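Local coordinates for protein cytochrome P450 268A2 Cyp268A2 (Mycobacterium marinum, PDB 6BLD) that is a bacterial cytochrome P450, a largely helical haem protein that holds (3E,5E)-6,10-dimethylundeca-3,5,9-trien-2-one in a pocket, at residues Thr13-Leu16 with Ser17-Ala20; Ala68-Val71 with Ala72-Thr76. All coordinates share one frame; numbering follows the deposited sequence.

Contact 1: Thr13-Leu16 with Ser17-Ala20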
loop_
_atom_site.group_PDB
_atom_site.type_symbol
_atom_site.label_atom_id
_atom_site.label_comp_id
_atom_site.label_asym_id
_atom_site.label_seq_id
_atom_site.Cartn_x
_atom_site.Cartn_y
_atom_site.Cartn_z
ATOM N N THR A 13 22.756 15.237 6.186
ATOM C CA THR A 13 23.126 15.806 4.894
ATOM C C THR A 13 22.213 15.295 3.784
ATOM O O THR A 13 21.840 16.054 2.880
ATOM C CB THR A 13 24.591 15.481 4.590
ATOM O OG1 THR A 13 25.441 16.353 5.344
ATOM C CG2 THR A 13 24.897 15.642 3.108
ATOM N N ILE A 14 21.825 14.021 3.848
ATOM C CA ILE A 14 21.041 13.411 2.782
ATOM C C ILE A 14 19.631 13.987 2.784
ATOM O O ILE A 14 18.983 14.088 3.834
ATOM C CB ILE A 14 21.019 11.883 2.938
ATOM C CG1 ILE A 14 22.442 11.318 2.892
ATOM C CG2 ILE A 14 20.153 11.245 1.863
ATOM C CD1 ILE A 14 23.269 11.827 1.733
ATOM N N ASP A 15 19.148 14.363 1.603
ATOM C CA ASP A 15 17.819 14.938 1.450
ATOM C C ASP A 15 16.796 13.823 1.264
ATOM O O ASP A 15 16.857 13.073 0.283
ATOM C CB ASP A 15 17.791 15.903 0.265
ATOM C CG ASP A 15 16.387 16.339 -0.105
ATOM O OD1 ASP A 15 15.521 16.420 0.793
ATOM O OD2 ASP A 15 16.150 16.605 -1.302
ATOM N N LEU A 16 15.857 13.721 2.206
ATOM C CA LEU A 16 14.736 12.793 2.107
ATOM C C LEU A 16 13.389 13.497 2.215
ATOM O O LEU A 16 12.365 12.825 2.393
ATOM C CB LEU A 16 14.829 11.712 3.189
ATOM C CG LEU A 16 16.092 10.858 3.274
ATOM C CD1 LEU A 16 15.946 9.838 4.391
ATOM C CD2 LEU A 16 16.372 10.167 1.951
ATOM N N SER A 17 13.358 14.828 2.112
ATOM C CA SER A 17 12.154 15.594 2.398
ATOM C C SER A 17 11.657 16.451 1.244
ATOM O O SER A 17 10.484 16.841 1.259
ATOM C CB SER A 17 12.382 16.509 3.613
ATOM O OG SER A 17 13.156 15.858 4.605
ATOM N N SER A 18 12.496 16.760 0.260
ATOM C CA SER A 18 12.111 17.696 -0.784
ATOM C C SER A 18 11.144 17.051 -1.774
ATOM O O SER A 18 11.069 15.827 -1.909
ATOM C CB SER A 18 13.345 18.215 -1.524
ATOM O OG SER A 18 13.851 17.241 -2.420
ATOM N N ARG A 19 10.396 17.908 -2.473
ATOM C CA ARG A 19 9.493 17.431 -3.515
ATOM C C ARG A 19 10.265 16.802 -4.668
ATOM O O ARG A 19 9.824 15.802 -5.246
ATOM C CB ARG A 19 8.627 18.586 -4.022
ATOM C CG ARG A 19 7.363 18.834 -3.217
ATOM C CD ARG A 19 6.676 17.532 -2.852
ATOM N NE ARG A 19 5.615 17.731 -1.870
ATOM C CZ ARG A 19 4.333 17.896 -2.180
ATOM N NH1 ARG A 19 3.951 17.880 -3.450
ATOM N NH2 ARG A 19 3.433 18.072 -1.222
ATOM N N ALA A 20 11.419 17.377 -5.016
ATOM C CA ALA A 20 12.192 16.871 -6.144
ATOM C C ALA A 20 12.744 15.480 -5.859
ATOM O O ALA A 20 12.834 14.646 -6.768
ATOM C CB ALA A 20 13.325 17.839 -6.479
HETATM O O HOH W 1 15.702 15.430 4.525
#
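The carboxylate of D15 faces S17 and S18 with both of its oxygens. OD1 takes two backbone N-H groups: S17 N lies 3.0 Å from D15 OD1 and stands above the carboxylate plane, by 38°, whereas S18 N, 3.1 Å from D15 OD1, meets its syn lone pair. With CG anti to the backbone N (chi1 169°), the short side chain runs forward along the chain and reaches these amides. The ring closed by D15 OD1 and S17 N is an Asx turn, and it leads directly into helix 19-23, where S18 is the N-cap. Serine suits that place because its hydroxyl can donate and accept at once: S18 OG gives its proton to D15 OD2 at 2.6 Å, on the syn side of that oxygen, and accepts from F21 N in the first turn of the helix. Two hydrogen bonds thus hold OD1 and a third holds OD2, which should fix the rotation of the carboxylate and favour its charged form. L16, a buried aliphatic residue, packs its side chain against F21, L36 and A63. S17 OG is hydrogen-bonded to P46 O, and a water bridges S17 OG, 2.6 Å away, to L16 N.

Contact 2: Ala68-Val71 with Ala72-Thr76; sequences ADIV and AVSRT
V71 and R75 lie side by side and point the same way, one turn apart on helix 67-75, the short helix that follows strand 61-64 and corresponds to helix B of the cytochrome P450 fold. Leaving the backbone, CB of R75 first passes the carbonyl of V71, and the next carbon comes closer still, with R75 CG 3.2 Å from V71 O. That same oxygen receives the helical bond from R75 N. CG stands beside the backbone N (chi1 -55°) and the chain then runs extended to NE, a course that draws it past the valine. R75 CD packs on V71 CG1 at 3.7 Å, and R75 NE lies equally near that methyl, which sits at the edge of the guanidinium and in its plane. Arginine fits this exposed position, since its aliphatic length can cover a beta-branched neighbour while the charged group is carried outward.

On another side of the helix, I70 O accepts twice from one residue: S74 N bonds it at 3.0 Å, and S74 OG gives it a second bond at 2.6 Å from the opposite face of the carbonyl plane. A small serine that folds its hydroxyl back onto its own helix is well suited to a buried site against M334 of strand 331-335. I70 and V73 also turn hydrophobic branches to M334, while A72 and V73 meet L321 of strand 319-321. T76 is the first residue to leave helical geometry, and it grips the last turn with two bonds to one acceptor: T76 N lies 3.1 Å from A72 O, and T76 OG1 donates to A72 O at 2.6 Å, tilted 18° from the carbonyl plane.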
loop_
_atom_site.group_PDB
_atom_site.type_symbol
_atom_site.label_atom_id
_atom_site.label_comp_id
_atom_site.label_asym_id
_atom_site.label_seq_id
_atom_site.Cartn_x
_atom_site.Cartn_y
_atom_site.Cartn_z
ATOM N N ALA A 68 16.256 -4.702 9.247
ATOM C CA ALA A 68 16.161 -5.163 10.629
ATOM C C ALA A 68 15.591 -4.081 11.539
ATOM O O ALA A 68 14.785 -4.372 12.431
ATOM C CB ALA A 68 17.531 -5.619 11.129
ATOM N N ASP A 69 15.993 -2.826 11.329
ATOM C CA ASP A 69 15.469 -1.742 12.153
ATOM C C ASP A 69 14.007 -1.454 11.837
ATOM O O ASP A 69 13.242 -1.080 12.733
ATOM C CB ASP A 69 16.316 -0.483 11.966
ATOM C CG ASP A 69 17.706 -0.621 12.557
ATOM O OD1 ASP A 69 17.855 -1.348 13.560
ATOM O OD2 ASP A 69 18.649 -0.001 12.019
ATOM N N ILE A 70 13.605 -1.621 10.574
ATOM C CA ILE A 70 12.201 -1.459 10.206
ATOM C C ILE A 70 11.346 -2.506 10.909
ATOM O O ILE A 70 10.249 -2.210 11.398
ATOM C CB ILE A 70 12.046 -1.522 8.674
ATOM C CG1 ILE A 70 12.567 -0.231 8.038
ATOM C CG2 ILE A 70 10.599 -1.791 8.274
ATOM C CD1 ILE A 70 12.570 -0.253 6.533
ATOM N N VAL A 71 11.844 -3.742 10.985
ATOM C CA VAL A 71 11.143 -4.787 11.727
ATOM C C VAL A 71 11.083 -4.440 13.210
ATOM O O VAL A 71 10.057 -4.647 13.871
ATOM C CB VAL A 71 11.820 -6.149 11.482
ATOM C CG1 VAL A 71 11.325 -7.189 12.475
ATOM C CG2 VAL A 71 11.576 -6.611 10.050
ATOM N N ALA A 72 12.174 -3.890 13.752
ATOM C CA ALA A 72 12.202 -3.533 15.168
ATOM C C ALA A 72 11.141 -2.491 15.501
ATOM O O ALA A 72 10.429 -2.620 16.504
ATOM C CB ALA A 72 13.591 -3.026 15.555
ATOM N N VAL A 73 11.017 -1.454 14.671
ATOM C CA VAL A 73 10.008 -0.428 14.912
ATOM C C VAL A 73 8.606 -1.009 14.769
ATOM O O VAL A 73 7.717 -0.730 15.583
ATOM C CB VAL A 73 10.228 0.769 13.966
ATOM C CG1 VAL A 73 9.046 1.731 14.023
ATOM C CG2 VAL A 73 11.526 1.488 14.312
ATOM N N SER A 74 8.390 -1.838 13.744
ATOM C CA SER A 74 7.052 -2.364 13.483
ATOM C C SER A 74 6.569 -3.268 14.611
ATOM O O SER A 74 5.403 -3.195 15.014
ATOM C CB SER A 74 7.040 -3.122 12.154
ATOM O OG SER A 74 7.666 -2.373 11.130
ATOM N N ARG A 75 7.448 -4.125 15.135
ATOM C CA ARG A 75 7.027 -5.094 16.138
ATOM C C ARG A 75 7.006 -4.520 17.547
ATOM O O ARG A 75 6.295 -5.053 18.405
ATOM C CB ARG A 75 7.936 -6.324 16.093
ATOM C CG ARG A 75 8.022 -6.963 14.721
ATOM C CD ARG A 75 8.707 -8.314 14.777
ATOM N NE ARG A 75 8.395 -9.123 13.603
ATOM C CZ ARG A 75 7.323 -9.901 13.498
ATOM N NH1 ARG A 75 7.116 -10.604 12.392
ATOM N NH2 ARG A 75 6.455 -9.976 14.499
ATOM N N THR A 76 7.759 -3.452 17.807
ATOM C CA THR A 76 7.769 -2.823 19.128
ATOM C C THR A 76 6.750 -1.681 19.179
ATOM O O THR A 76 7.073 -0.518 19.417
ATOM C CB THR A 76 9.173 -2.339 19.473
ATOM O OG1 THR A 76 10.137 -3.282 18.982
ATOM C CG2 THR A 76 9.339 -2.196 20.979
#

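Contact 1 and contact 2 are successive and separate local features, with centres about 23 Å apart and nearest atoms about 11 Å apart. Between them along the chain comes strand 61-64 of the mixed sheet, and both lean on it: L16 and S17 reach A63 and F61, whereas D69 and I70 reach V64. Contact 1 lies farther out, its centre about 22 Å from that of the chain, and introduces a helix; contact 2 runs through another helix to its end, its centre about 18 Å from that of the chain. Contact 2 is also near the haem: the side chain of S74 is about 5 Å from it and about 12 Å from (3E,5E)-6,10-dimethylundeca-3,5,9-trien-2-one.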